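Local coordinates for cell division control protein 45 cdc45 putative (Entamoeba histolytica, PDB 6CC2), which probably acts as the Cdc45 subunit of the CMG helicase, which together with Mcm2-7 and GINS unwinds DNA during chromosome replication, at residues I25-S30 and T79-D84; Y104-H109 and E180-V185. One frame throughout, in Å; residues are numbered along the deposited sequence.

Contact 1. Residues I25-S30 and T79-D84; sequences IQLYVS and TVFFID
Strands 25-29 and 79-83 run parallel, Gln26 beside Val80 and Tyr28 beside Phe82, their axes 16° apart and 4.6 Å at closest approach. Gln26 N gives its hydrogen to Thr79 O, Phe81 N to Gln26 O, Tyr28 N to Phe81 O and Ile83 N to Tyr28 O, the usual parallel ladder within an alpha/beta core. On one face Phe82 brings its edge to the face of Tyr28 in a T-shaped pair, ring planes at 82°. Phe82 CE1 stands near the rim of that face, 3.6 Å from Tyr28 CD1. The phenol suits this place because its ring packs with Phe82 and against helix 61-71, while OH donates to Gln26 OE1 at 2.7 Å, reaching it from above the amide plane; Gln26 NE2 hydrogen-bonds Thr71 OG1. On the other face the methyl branch CG2 of Ile25, anti to the backbone N, comes to the edge of the Phe81 ring, 3.6 Å from CD1. Leu27 CD2 lies 3.9 Å from both Phe81 CB and Ile83 CD1. Where the strands end, Ile83 O accepts twice, from Ser30 N at 3.3 Å and from Ser30 OG at 2.9 Å, the hydroxyl lying on a lone pair. Small and polar, Ser30 thus prolongs the ladder into the loop, and the buried polar ends of Gln26, Tyr28 and Ser30 are all hydrogen-bonded, as polar groups in a sheet core need to be.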
loop_
_atom_site.group_PDB
_atom_site.type_symbol
_atom_site.label_atom_id
_atom_site.label_comp_id
_atom_site.label_asym_id
_atom_site.label_seq_id
_atom_site.Cartn_x
_atom_site.Cartn_y
_atom_site.Cartn_z
ATOM N N ILE A 25 12.983 -21.305 -8.427
ATOM C CA ILE A 25 12.944 -19.844 -8.486
ATOM C C ILE A 25 12.466 -19.331 -7.131
ATOM O O ILE A 25 11.459 -19.803 -6.597
ATOM C CB ILE A 25 12.014 -19.344 -9.608
ATOM C CG1 ILE A 25 12.444 -19.917 -10.963
ATOM C CG2 ILE A 25 11.998 -17.831 -9.651
ATOM C CD1 ILE A 25 11.350 -19.818 -12.015
ATOM N N GLN A 26 13.175 -18.348 -6.584
ATOM C CA GLN A 26 12.852 -17.747 -5.304
ATOM C C GLN A 26 12.422 -16.312 -5.561
ATOM O O GLN A 26 13.163 -15.542 -6.185
ATOM C CB GLN A 26 14.075 -17.788 -4.390
ATOM C CG GLN A 26 13.781 -17.963 -2.948
ATOM C CD GLN A 26 15.055 -18.032 -2.141
ATOM O OE1 GLN A 26 16.083 -17.505 -2.568
ATOM N NE2 GLN A 26 14.995 -18.649 -0.975
ATOM N N LEU A 27 11.229 -15.941 -5.088
ATOM C CA LEU A 27 10.715 -14.598 -5.287
ATOM C C LEU A 27 10.581 -13.904 -3.942
ATOM O O LEU A 27 9.820 -14.357 -3.085
ATOM C CB LEU A 27 9.358 -14.636 -6.010
ATOM C CG LEU A 27 9.423 -15.265 -7.406
ATOM C CD1 LEU A 27 8.973 -16.716 -7.351
ATOM C CD2 LEU A 27 8.614 -14.466 -8.398
ATOM N N TYR A 28 11.352 -12.840 -3.756
ATOM C CA TYR A 28 11.345 -12.038 -2.537
ATOM C C TYR A 28 10.327 -10.909 -2.708
ATOM O O TYR A 28 10.428 -10.109 -3.636
ATOM C CB TYR A 28 12.745 -11.476 -2.277
ATOM C CG TYR A 28 13.816 -12.498 -1.981
ATOM C CD1 TYR A 28 14.188 -13.450 -2.926
ATOM C CD2 TYR A 28 14.470 -12.508 -0.766
ATOM C CE1 TYR A 28 15.164 -14.394 -2.647
ATOM C CE2 TYR A 28 15.462 -13.429 -0.477
ATOM C CZ TYR A 28 15.800 -14.376 -1.423
ATOM O OH TYR A 28 16.780 -15.291 -1.128
ATOM N N VAL A 29 9.349 -10.855 -1.808
ATOM C CA VAL A 29 8.173 -10.023 -1.984
ATOM C C VAL A 29 8.126 -9.020 -0.844
ATOM O O VAL A 29 8.019 -9.413 0.319
ATOM C CB VAL A 29 6.895 -10.861 -2.019
ATOM C CG1 VAL A 29 5.698 -9.979 -2.332
ATOM C CG2 VAL A 29 7.020 -11.986 -3.031
ATOM N N SER A 30 8.221 -7.764 -1.177
ATOM C CA SER A 30 8.050 -6.702 -0.185
ATOM C C SER A 30 6.562 -6.467 0.102
ATOM O O SER A 30 5.698 -6.893 -0.662
ATOM C CB SER A 30 8.741 -5.452 -0.683
ATOM O OG SER A 30 8.109 -4.954 -1.834
ATOM N N THR A 79 17.463 -18.960 -9.579
ATOM C CA THR A 79 17.063 -17.632 -9.976
ATOM C C THR A 79 16.359 -16.990 -8.787
ATOM O O THR A 79 15.608 -17.667 -8.075
ATOM C CB THR A 79 16.102 -17.658 -11.167
ATOM O OG1 THR A 79 16.708 -18.298 -12.280
ATOM C CG2 THR A 79 15.713 -16.261 -11.582
ATOM N N VAL A 80 16.590 -15.697 -8.585
ATOM C CA VAL A 80 15.838 -14.926 -7.597
ATOM C C VAL A 80 15.214 -13.725 -8.290
ATOM O O VAL A 80 15.822 -13.113 -9.178
ATOM C CB VAL A 80 16.715 -14.471 -6.409
ATOM C CG1 VAL A 80 17.290 -15.675 -5.719
ATOM C CG2 VAL A 80 17.804 -13.511 -6.871
ATOM N N PHE A 81 13.988 -13.408 -7.885
ATOM C CA PHE A 81 13.307 -12.173 -8.243
ATOM C C PHE A 81 13.127 -11.356 -6.972
ATOM O O PHE A 81 12.681 -11.894 -5.957
ATOM C CB PHE A 81 11.928 -12.454 -8.846
ATOM C CG PHE A 81 11.973 -12.962 -10.230
ATOM C CD1 PHE A 81 12.196 -14.310 -10.485
ATOM C CD2 PHE A 81 11.776 -12.101 -11.309
ATOM C CE1 PHE A 81 12.209 -14.787 -11.784
ATOM C CE2 PHE A 81 11.800 -12.588 -12.607
ATOM C CZ PHE A 81 12.028 -13.921 -12.838
ATOM N N PHE A 82 13.480 -10.079 -7.030
ATOM C CA PHE A 82 13.198 -9.117 -5.975
ATOM C C PHE A 82 12.050 -8.247 -6.465
ATOM O O PHE A 82 12.157 -7.602 -7.524
ATOM C CB PHE A 82 14.433 -8.276 -5.663
ATOM C CG PHE A 82 15.622 -9.082 -5.185
ATOM C CD1 PHE A 82 15.454 -10.179 -4.353
ATOM C CD2 PHE A 82 16.896 -8.744 -5.578
ATOM C CE1 PHE A 82 16.543 -10.916 -3.908
ATOM C CE2 PHE A 82 17.995 -9.475 -5.133
ATOM C CZ PHE A 82 17.815 -10.568 -4.293
ATOM N N ILE A 83 10.939 -8.260 -5.723
ATOM C CA ILE A 83 9.702 -7.600 -6.151
ATOM C C ILE A 83 9.424 -6.385 -5.267
ATOM O O ILE A 83 9.213 -6.517 -4.055
ATOM C CB ILE A 83 8.525 -8.589 -6.133
ATOM C CG1 ILE A 83 8.804 -9.746 -7.097
ATOM C CG2 ILE A 83 7.219 -7.883 -6.483
ATOM C CD1 ILE A 83 7.757 -10.850 -7.066
ATOM N N ASP A 84 9.389 -5.213 -5.914
ATOM C CA ASP A 84 9.087 -3.899 -5.302
ATOM C C ASP A 84 10.109 -3.523 -4.239
ATOM O O ASP A 84 9.837 -2.743 -3.342
ATOM C CB ASP A 84 7.657 -3.820 -4.759
ATOM C CG ASP A 84 6.944 -2.504 -5.160
ATOM O OD1 ASP A 84 7.527 -1.707 -5.932
ATOM O OD2 ASP A 84 5.794 -2.267 -4.715
#

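Contact 2. Residues Y104-H109 and E180-V185; sequences YIIDSH and ESVGRV
Asp107 OD1 accepts two hydrogens from His109, one from ND1 at 2.7 Å and one from the backbone N at 3.0 Å. The second bond closes an Asx turn just past strand 102-106, in an Asp-Ser-His sequence consistent with a relic of the DHH motif of RecJ-like phosphoesterases, to which Cdc45 is related. ND1 meets the syn lone pair, with the oxygen in the plane of the imidazole, whereas N comes from above the carboxylate plane; aspartate suits the turn because one short side chain serves both donors, and its OD2 takes the N-H of Gly87. The first turn of helix 182-192 packs on the strand end. Val182 points at it, and its CG1, set beside its own backbone N (chi1 -66°), lies against the backbone there, 3.4 Å from Ile106 O and 3.6 Å from Ser108 N. Ile106 CG2 then lies 3.8 Å from Val185 CB, one helical turn on, the two side chains passing alongside one another and running opposite ways. Compact branched residues suit so close an approach of helix to strand. Ser181 is the N-cap: its OG accepts from Arg184 N at 3.0 Å, and Asp34 of helix 33-48 binds both this hydroxyl and Val182 N. Glu180 OE2 sits over a face of the Arg184 guanidinium, a long salt bridge with no N-H aimed at it, while OE1 is hydrogen-bonded to Ser127 OG. Between the segments one water donates to Glu180 O at 2.8 Å and to Asp107 O at 3.2 Å.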
loop_
_atom_site.group_PDB
_atom_site.type_symbol
_atom_site.label_atom_id
_atom_site.label_comp_id
_atom_site.label_asym_id
_atom_site.label_seq_id
_atom_site.Cartn_x
_atom_site.Cartn_y
_atom_site.Cartn_z
ATOM N N TYR A 104 17.019 -11.074 -10.821
ATOM C CA TYR A 104 16.112 -10.178 -11.520
ATOM C C TYR A 104 15.402 -9.299 -10.513
ATOM O O TYR A 104 15.074 -9.729 -9.397
ATOM C CB TYR A 104 15.093 -10.954 -12.369
ATOM C CG TYR A 104 15.755 -11.738 -13.476
ATOM C CD1 TYR A 104 16.316 -11.078 -14.562
ATOM C CD2 TYR A 104 15.832 -13.118 -13.436
ATOM C CE1 TYR A 104 16.952 -11.784 -15.585
ATOM C CE2 TYR A 104 16.455 -13.826 -14.449
ATOM C CZ TYR A 104 17.011 -13.159 -15.515
ATOM O OH TYR A 104 17.643 -13.852 -16.524
ATOM N N ILE A 105 15.145 -8.063 -10.916
ATOM C CA ILE A 105 14.493 -7.084 -10.061
ATOM C C ILE A 105 13.317 -6.472 -10.814
ATOM O O ILE A 105 13.477 -5.967 -11.930
ATOM C CB ILE A 105 15.480 -5.992 -9.605
ATOM C CG1 ILE A 105 16.600 -6.621 -8.775
ATOM C CG2 ILE A 105 14.737 -4.913 -8.814
ATOM C CD1 ILE A 105 17.692 -5.632 -8.384
ATOM N N ILE A 106 12.135 -6.520 -10.197
ATOM C CA ILE A 106 10.945 -5.848 -10.702
ATOM C C ILE A 106 10.514 -4.891 -9.588
ATOM O O ILE A 106 9.908 -5.310 -8.604
ATOM C CB ILE A 106 9.823 -6.815 -11.056
ATOM C CG1 ILE A 106 10.282 -7.855 -12.062
ATOM C CG2 ILE A 106 8.618 -6.045 -11.651
ATOM C CD1 ILE A 106 9.235 -8.935 -12.359
ATOM N N ASP A 107 10.833 -3.614 -9.741
ATOM C CA ASP A 107 10.677 -2.642 -8.645
ATOM C C ASP A 107 10.137 -1.349 -9.236
ATOM O O ASP A 107 10.605 -0.889 -10.284
ATOM C CB ASP A 107 12.032 -2.418 -7.957
ATOM C CG ASP A 107 11.941 -1.580 -6.714
ATOM O OD1 ASP A 107 10.840 -1.056 -6.415
ATOM O OD2 ASP A 107 12.977 -1.423 -6.017
ATOM N N SER A 108 9.156 -0.759 -8.565
ATOM C CA SER A 108 8.559 0.481 -9.046
ATOM C C SER A 108 9.312 1.738 -8.606
ATOM O O SER A 108 9.027 2.818 -9.134
ATOM C CB SER A 108 7.100 0.588 -8.571
ATOM O OG SER A 108 7.035 0.715 -7.152
ATOM N N HIS A 109 10.250 1.621 -7.663
ATOM C CA HIS A 109 11.039 2.779 -7.247
ATOM C C HIS A 109 11.918 3.284 -8.382
ATOM O O HIS A 109 12.452 2.498 -9.165
ATOM C CB HIS A 109 11.940 2.411 -6.064
ATOM C CG HIS A 109 11.195 2.103 -4.804
ATOM N ND1 HIS A 109 10.702 0.848 -4.516
ATOM C CD2 HIS A 109 10.866 2.893 -3.750
ATOM C CE1 HIS A 109 10.096 0.876 -3.340
ATOM N NE2 HIS A 109 10.185 2.105 -2.854
ATOM N N GLU A 180 6.061 2.604 -12.946
ATOM C CA GLU A 180 5.078 1.586 -13.300
ATOM C C GLU A 180 4.882 0.522 -12.225
ATOM O O GLU A 180 5.834 0.013 -11.622
ATOM C CB GLU A 180 5.509 0.918 -14.609
ATOM C CG GLU A 180 4.455 0.076 -15.267
ATOM C CD GLU A 180 4.825 -0.257 -16.694
ATOM O OE1 GLU A 180 5.984 -0.670 -16.914
ATOM O OE2 GLU A 180 3.970 -0.080 -17.589
ATOM N N SER A 181 3.619 0.147 -12.026
ATOM C CA SER A 181 3.252 -0.924 -11.094
ATOM C C SER A 181 4.036 -2.191 -11.395
ATOM O O SER A 181 4.263 -2.518 -12.555
ATOM C CB SER A 181 1.741 -1.183 -11.233
ATOM O OG SER A 181 1.397 -2.530 -11.111
ATOM N N VAL A 182 4.451 -2.897 -10.342
ATOM C CA VAL A 182 5.204 -4.136 -10.553
ATOM C C VAL A 182 4.297 -5.233 -11.112
ATOM O O VAL A 182 4.740 -6.106 -11.893
ATOM C CB VAL A 182 5.932 -4.592 -9.279
ATOM C CG1 VAL A 182 7.030 -3.585 -8.913
ATOM C CG2 VAL A 182 4.952 -4.768 -8.084
ATOM N N GLY A 183 3.033 -5.237 -10.735
ATOM C CA GLY A 183 2.081 -6.133 -11.376
ATOM C C GLY A 183 1.909 -5.860 -12.851
ATOM O O GLY A 183 1.729 -6.790 -13.648
ATOM N N ARG A 184 1.981 -4.590 -13.246
ATOM C CA ARG A 184 1.880 -4.238 -14.653
ATOM C C ARG A 184 3.059 -4.798 -15.448
ATOM O O ARG A 184 2.895 -5.236 -16.594
ATOM C CB ARG A 184 1.806 -2.714 -14.789
ATOM C CG ARG A 184 1.943 -2.205 -16.168
ATOM C CD ARG A 184 0.742 -2.559 -17.046
ATOM N NE ARG A 184 0.779 -1.801 -18.296
ATOM C CZ ARG A 184 0.192 -0.620 -18.476
ATOM N NH1 ARG A 184 -0.507 -0.059 -17.497
ATOM N NH2 ARG A 184 0.292 -0.005 -19.640
ATOM N N VAL A 185 4.255 -4.799 -14.852
ATOM C CA VAL A 185 5.416 -5.369 -15.525
ATOM C C VAL A 185 5.230 -6.869 -15.723
ATOM O O VAL A 185 5.567 -7.413 -16.782
ATOM C CB VAL A 185 6.702 -5.063 -14.740
ATOM C CG1 VAL A 185 7.897 -5.810 -15.369
ATOM C CG2 VAL A 185 6.980 -3.580 -14.714
HETATM O O HOH W 1 8.403 -0.378 -12.563
#

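How the contacts relate
Contact 1 closes before contact 2 opens along the chain, and their centres lie 11 Å apart on the same side of the molecule's centre. Strands 77-83 and 102-106 are neighbours in one six-stranded parallel sheet, so contact 1 joins two inner strands while contact 2 sets helix 182-192 against the end of the next. Helix 33-48 touches both, through Val29 and Ile83 in the first and Ile106 and Val182 in the second. Asp84 ties them directly: its N lies 2.7 Å from Ile106 O and its OD1 2.8 Å from Ser108 OG, both probable hydrogen bonds. The strand ends thus bring Asp84 and Asp107 together, recalling the acidic clusters of RecJ-like relatives, though no metal or activity is established.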